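Local coordinates for D-methionine transport system permease protein metI (Escherichia coli, PDB 3TUI) that forms the membrane-spanning permease of an ABC importer for D-methionine and probably carries the substrate across the inner membrane, at residues Gly31-Gly35 with Ile104-Glu109; Thr20-Gly24 with Leu154-Val158. All coordinates share one frame. Residues are numbered along the deposited sequence.

Interaction 1: Gly31-Gly35 with Ile104-Glu109; sequences GLPVG and IARMVE
Two helical segments cross at -45°, their N-to-C directions 45° apart and their axes only 7.3 Å from each other. So close an approach is made possible by a Gly-xxx-Gly pair, the same spacing as in the GxxxG motif of packed transmembrane helices. Gly31 comes first: its CA lies 3.8 Å from Ile104 CG2, and its O accepts a CA-H...O contact from Ala105 CA at 3.2 Å while also accepting the helical bond from Gly35 N (2.5 Å). A CB here would collide with Ile104 CG2. Leu32 starts out away from the partner, but with chi1 t and chi2 p its CD1 reaches Val108 CG1 (t rotamer) at 3.7 Å. At Pro33 the helix kinks, because the ring nitrogen has no bond to the preceding turn. Val34, chi1 t, lays CG1 against Ala105 CB at 3.5 Å. Gly35 and Ala105 have the closest CA atoms of the two segments, 3.9 Å apart, and Gly35 CA lies 3.4 Å from Ala105 O; a side chain would strike Val108. Glu109 places CB 3.8 Å from Gly35 O and turns its carboxylate away to hydrogen-bond Tyr53. Helix 130-163 packs against Ile104 and Val108, and Arg106 rests on helix 50-64.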
loop_
_atom_site.group_PDB
_atom_site.type_symbol
_atom_site.label_atom_id
_atom_site.label_comp_id
_atom_site.label_asym_id
_atom_site.label_seq_id
_atom_site.Cartn_x
_atom_site.Cartn_y
_atom_site.Cartn_z
ATOM N N GLY A 31 -30.274 -10.074 8.092
ATOM C CA GLY A 31 -28.825 -9.934 8.220
ATOM C C GLY A 31 -28.232 -8.634 7.680
ATOM O O GLY A 31 -27.234 -8.120 8.206
ATOM N N LEU A 32 -28.859 -8.099 6.629
ATOM C CA LEU A 32 -28.388 -6.889 5.955
ATOM C C LEU A 32 -28.369 -5.658 6.864
ATOM O O LEU A 32 -27.325 -5.021 7.025
ATOM C CB LEU A 32 -29.185 -6.616 4.674
ATOM C CG LEU A 32 -28.661 -5.374 3.952
ATOM C CD1 LEU A 32 -27.257 -5.628 3.410
ATOM C CD2 LEU A 32 -29.607 -4.861 2.869
ATOM N N PRO A 33 -29.525 -5.309 7.445
ATOM C CA PRO A 33 -29.585 -4.291 8.496
ATOM C C PRO A 33 -28.777 -4.685 9.717
ATOM O O PRO A 33 -28.226 -3.817 10.393
ATOM C CB PRO A 33 -31.069 -4.245 8.853
ATOM C CG PRO A 33 -31.745 -4.697 7.631
ATOM C CD PRO A 33 -30.868 -5.757 7.059
ATOM N N VAL A 34 -28.716 -5.975 10.017
ATOM C CA VAL A 34 -27.917 -6.390 11.157
ATOM C C VAL A 34 -26.452 -6.085 10.860
ATOM O O VAL A 34 -25.739 -5.490 11.683
ATOM C CB VAL A 34 -28.113 -7.878 11.521
ATOM C CG1 VAL A 34 -27.144 -8.280 12.621
ATOM C CG2 VAL A 34 -29.527 -8.131 11.952
ATOM N N GLY A 35 -26.018 -6.485 9.663
ATOM C CA GLY A 35 -24.647 -6.271 9.222
ATOM C C GLY A 35 -24.265 -4.809 9.265
ATOM O O GLY A 35 -23.296 -4.435 9.916
ATOM N N ILE A 104 -25.169 -14.049 6.902
ATOM C CA ILE A 104 -25.337 -12.885 6.067
ATOM C C ILE A 104 -24.796 -11.633 6.785
ATOM O O ILE A 104 -23.931 -10.933 6.232
ATOM C CB ILE A 104 -26.801 -12.711 5.689
ATOM C CG1 ILE A 104 -27.180 -13.798 4.674
ATOM C CG2 ILE A 104 -27.041 -11.296 5.160
ATOM C CD1 ILE A 104 -28.657 -13.977 4.447
ATOM N N ALA A 105 -25.251 -11.366 8.012
ATOM C CA ALA A 105 -24.824 -10.145 8.697
ATOM C C ALA A 105 -23.305 -10.054 8.830
ATOM O O ALA A 105 -22.710 -9.014 8.522
ATOM C CB ALA A 105 -25.486 -10.002 10.045
ATOM N N ARG A 106 -22.674 -11.130 9.291
ATOM C CA ARG A 106 -21.225 -11.146 9.349
ATOM C C ARG A 106 -20.593 -10.795 8.009
ATOM O O ARG A 106 -19.648 -9.995 7.957
ATOM C CB ARG A 106 -20.698 -12.492 9.828
ATOM C CG ARG A 106 -19.229 -12.442 10.158
ATOM C CD ARG A 106 -18.879 -11.176 10.963
ATOM N NE ARG A 106 -19.607 -11.065 12.232
ATOM C CZ ARG A 106 -19.070 -11.343 13.417
ATOM N NH1 ARG A 106 -17.808 -11.739 13.485
ATOM N NH2 ARG A 106 -19.783 -11.218 14.528
ATOM N N MET A 107 -21.102 -11.386 6.925
ATOM C CA MET A 107 -20.567 -11.071 5.601
ATOM C C MET A 107 -20.754 -9.638 5.210
ATOM O O MET A 107 -19.814 -8.992 4.740
ATOM C CB MET A 107 -21.130 -11.964 4.513
ATOM C CG MET A 107 -20.563 -13.347 4.541
ATOM S SD MET A 107 -21.394 -14.280 3.264
ATOM C CE MET A 107 -20.593 -15.873 3.507
ATOM N N VAL A 108 -21.962 -9.135 5.422
ATOM C CA VAL A 108 -22.265 -7.754 5.058
ATOM C C VAL A 108 -21.283 -6.756 5.696
ATOM O O VAL A 108 -20.719 -5.903 5.011
ATOM C CB VAL A 108 -23.707 -7.399 5.422
ATOM C CG1 VAL A 108 -23.962 -5.934 5.096
ATOM C CG2 VAL A 108 -24.690 -8.303 4.652
ATOM N N GLU A 109 -21.063 -6.896 7.000
ATOM C CA GLU A 109 -20.097 -6.057 7.708
ATOM C C GLU A 109 -18.677 -6.255 7.183
ATOM O O GLU A 109 -17.919 -5.303 7.019
ATOM C CB GLU A 109 -20.131 -6.338 9.209
ATOM C CG GLU A 109 -19.267 -5.411 10.064
ATOM C CD GLU A 109 -18.619 -6.136 11.224
ATOM O OE1 GLU A 109 -18.217 -7.303 11.030
ATOM O OE2 GLU A 109 -18.558 -5.563 12.339
#

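Interaction 2: Thr20-Gly24 with Leu154-Val158; sequences TFVSG and LITLV
Both segments are regular helix, held by Gly24 N to Thr20 O and Val158 N to Leu154 O bonds of 3.0 Å each. Their N-to-C directions diverge by 125°, with a signed crossing angle of 125°, and the axes pass 8.8 Å apart. The CA atoms pair Thr20 with Leu157 at 5.2 Å and Gly24 with Leu154 at 5.9 Å. Thr20, chi1 m, enters between Leu154, Leu157 and Val158: its CG2 stands 3.1 Å from Leu154 O, 3.8 Å from Leu157 CB and 3.8 Å from Val158 CG2. The hydroxyl OG1 lies 3.6 Å from Val158 CA and is hydrogen-bonded to Thr16 O and Ser161 OG. No hydrogen bond joins the two segments; they meet by packing, here between helices 3-40 and 130-163 of the type I importer permease fold, well inside the chain. Leu157 (m, t) points at the first helix, and its CD1 fits against Thr20 O at 3.6 Å, Ser23 CB at 3.3 Å and Gly24 N at 3.4 Å. A CB on Gly24 would sit tightly against Leu154 CD2. Leu154 (m, t) sends that same methyl over one face of the Phe21 ring, a CH-pi contact 3.8 Å from CD2 to the centroid and 21° off the normal. Ser23 and Leu157 also touch helix 89-112, while Val158 packs on Pro67 of the second subunit, another copy of the protein.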
loop_
_atom_site.group_PDB
_atom_site.type_symbol
_atom_site.label_atom_id
_atom_site.label_comp_id
_atom_site.label_asym_id
_atom_site.label_seq_id
_atom_site.Cartn_x
_atom_site.Cartn_y
_atom_site.Cartn_z
ATOM N N THR A 20 -34.613 -22.400 -0.768
ATOM C CA THR A 20 -33.292 -21.781 -0.855
ATOM C C THR A 20 -33.417 -20.288 -1.130
ATOM O O THR A 20 -32.915 -19.479 -0.349
ATOM C CB THR A 20 -32.413 -22.489 -1.936
ATOM O OG1 THR A 20 -32.234 -23.868 -1.583
ATOM C CG2 THR A 20 -31.037 -21.847 -2.058
ATOM N N PHE A 21 -34.107 -19.926 -2.215
ATOM C CA PHE A 21 -34.272 -18.512 -2.592
ATOM C C PHE A 21 -35.105 -17.683 -1.626
ATOM O O PHE A 21 -34.737 -16.566 -1.311
ATOM C CB PHE A 21 -34.821 -18.389 -4.004
ATOM C CG PHE A 21 -33.756 -18.457 -5.045
ATOM C CD1 PHE A 21 -33.029 -17.309 -5.393
ATOM C CD2 PHE A 21 -33.419 -19.673 -5.637
ATOM C CE1 PHE A 21 -31.994 -17.357 -6.358
ATOM C CE2 PHE A 21 -32.394 -19.735 -6.606
ATOM C CZ PHE A 21 -31.681 -18.563 -6.968
ATOM N N VAL A 22 -36.220 -18.229 -1.159
ATOM C CA VAL A 22 -37.029 -17.566 -0.139
ATOM C C VAL A 22 -36.284 -17.361 1.200
ATOM O O VAL A 22 -36.243 -16.250 1.734
ATOM C CB VAL A 22 -38.343 -18.346 0.108
ATOM C CG1 VAL A 22 -39.186 -17.678 1.200
ATOM C CG2 VAL A 22 -39.126 -18.477 -1.190
ATOM N N SER A 23 -35.715 -18.433 1.745
ATOM C CA SER A 23 -34.905 -18.308 2.944
ATOM C C SER A 23 -33.859 -17.234 2.736
ATOM O O SER A 23 -33.602 -16.425 3.632
ATOM C CB SER A 23 -34.228 -19.628 3.322
ATOM O OG SER A 23 -35.006 -20.402 4.216
ATOM N N GLY A 24 -33.252 -17.224 1.551
ATOM C CA GLY A 24 -32.195 -16.272 1.271
ATOM C C GLY A 24 -32.720 -14.873 1.500
ATOM O O GLY A 24 -32.207 -14.115 2.330
ATOM N N LEU A 154 -27.019 -18.240 -0.824
ATOM C CA LEU A 154 -27.912 -19.143 -1.550
ATOM C C LEU A 154 -27.333 -20.544 -1.707
ATOM O O LEU A 154 -28.037 -21.542 -1.472
ATOM C CB LEU A 154 -28.219 -18.559 -2.919
ATOM C CG LEU A 154 -29.218 -17.407 -2.931
ATOM C CD1 LEU A 154 -29.035 -16.591 -4.165
ATOM C CD2 LEU A 154 -30.644 -17.951 -2.832
ATOM N N ILE A 155 -26.060 -20.630 -2.102
ATOM C CA ILE A 155 -25.420 -21.935 -2.103
ATOM C C ILE A 155 -25.478 -22.529 -0.712
ATOM O O ILE A 155 -25.927 -23.665 -0.557
ATOM C CB ILE A 155 -23.960 -21.938 -2.632
ATOM C CG1 ILE A 155 -23.963 -21.744 -4.153
ATOM C CG2 ILE A 155 -23.287 -23.298 -2.341
ATOM C CD1 ILE A 155 -22.647 -21.179 -4.727
ATOM N N THR A 156 -25.046 -21.792 0.308
ATOM C CA THR A 156 -25.116 -22.379 1.642
ATOM C C THR A 156 -26.551 -22.885 1.872
ATOM O O THR A 156 -26.753 -24.036 2.306
ATOM C CB THR A 156 -24.682 -21.406 2.767
ATOM O OG1 THR A 156 -23.256 -21.324 2.835
ATOM C CG2 THR A 156 -25.204 -21.867 4.114
ATOM N N LEU A 157 -27.549 -22.047 1.569
ATOM C CA LEU A 157 -28.926 -22.491 1.791
ATOM C C LEU A 157 -29.356 -23.787 1.088
ATOM O O LEU A 157 -30.197 -24.510 1.637
ATOM C CB LEU A 157 -29.953 -21.389 1.534
ATOM C CG LEU A 157 -29.941 -20.518 2.779
ATOM C CD1 LEU A 157 -31.014 -19.481 2.655
ATOM C CD2 LEU A 157 -30.263 -21.419 3.953
ATOM N N VAL A 158 -28.810 -24.091 -0.094
ATOM C CA VAL A 158 -29.076 -25.401 -0.686
ATOM C C VAL A 158 -28.716 -26.558 0.246
ATOM O O VAL A 158 -29.585 -27.380 0.615
ATOM C CB VAL A 158 -28.326 -25.624 -1.991
ATOM C CG1 VAL A 158 -28.333 -27.140 -2.336
ATOM C CG2 VAL A 158 -28.874 -24.732 -3.102
#

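Overall arrangement
Helix 3-40 serves both contacts. From the N terminus the chain first passes residues 20-24, the opening side of interaction 2, and two turns later residues 31-35, which begin interaction 1. The chain then runs through helices 50-64, 68-74 and 76-83 before helix 89-112 returns to close interaction 1, a loop of 68 intervening residues. Helix 130-163 closes interaction 2 after 129, so the shorter loop lies wholly within the longer one and the two do not cross. Their centres are about 15 Å apart, yet they touch where Ile104 CD1 approaches Gly24 O at 4.1 Å. Together they tie helices 89-112 and 130-163 to successive parts of helix 3-40.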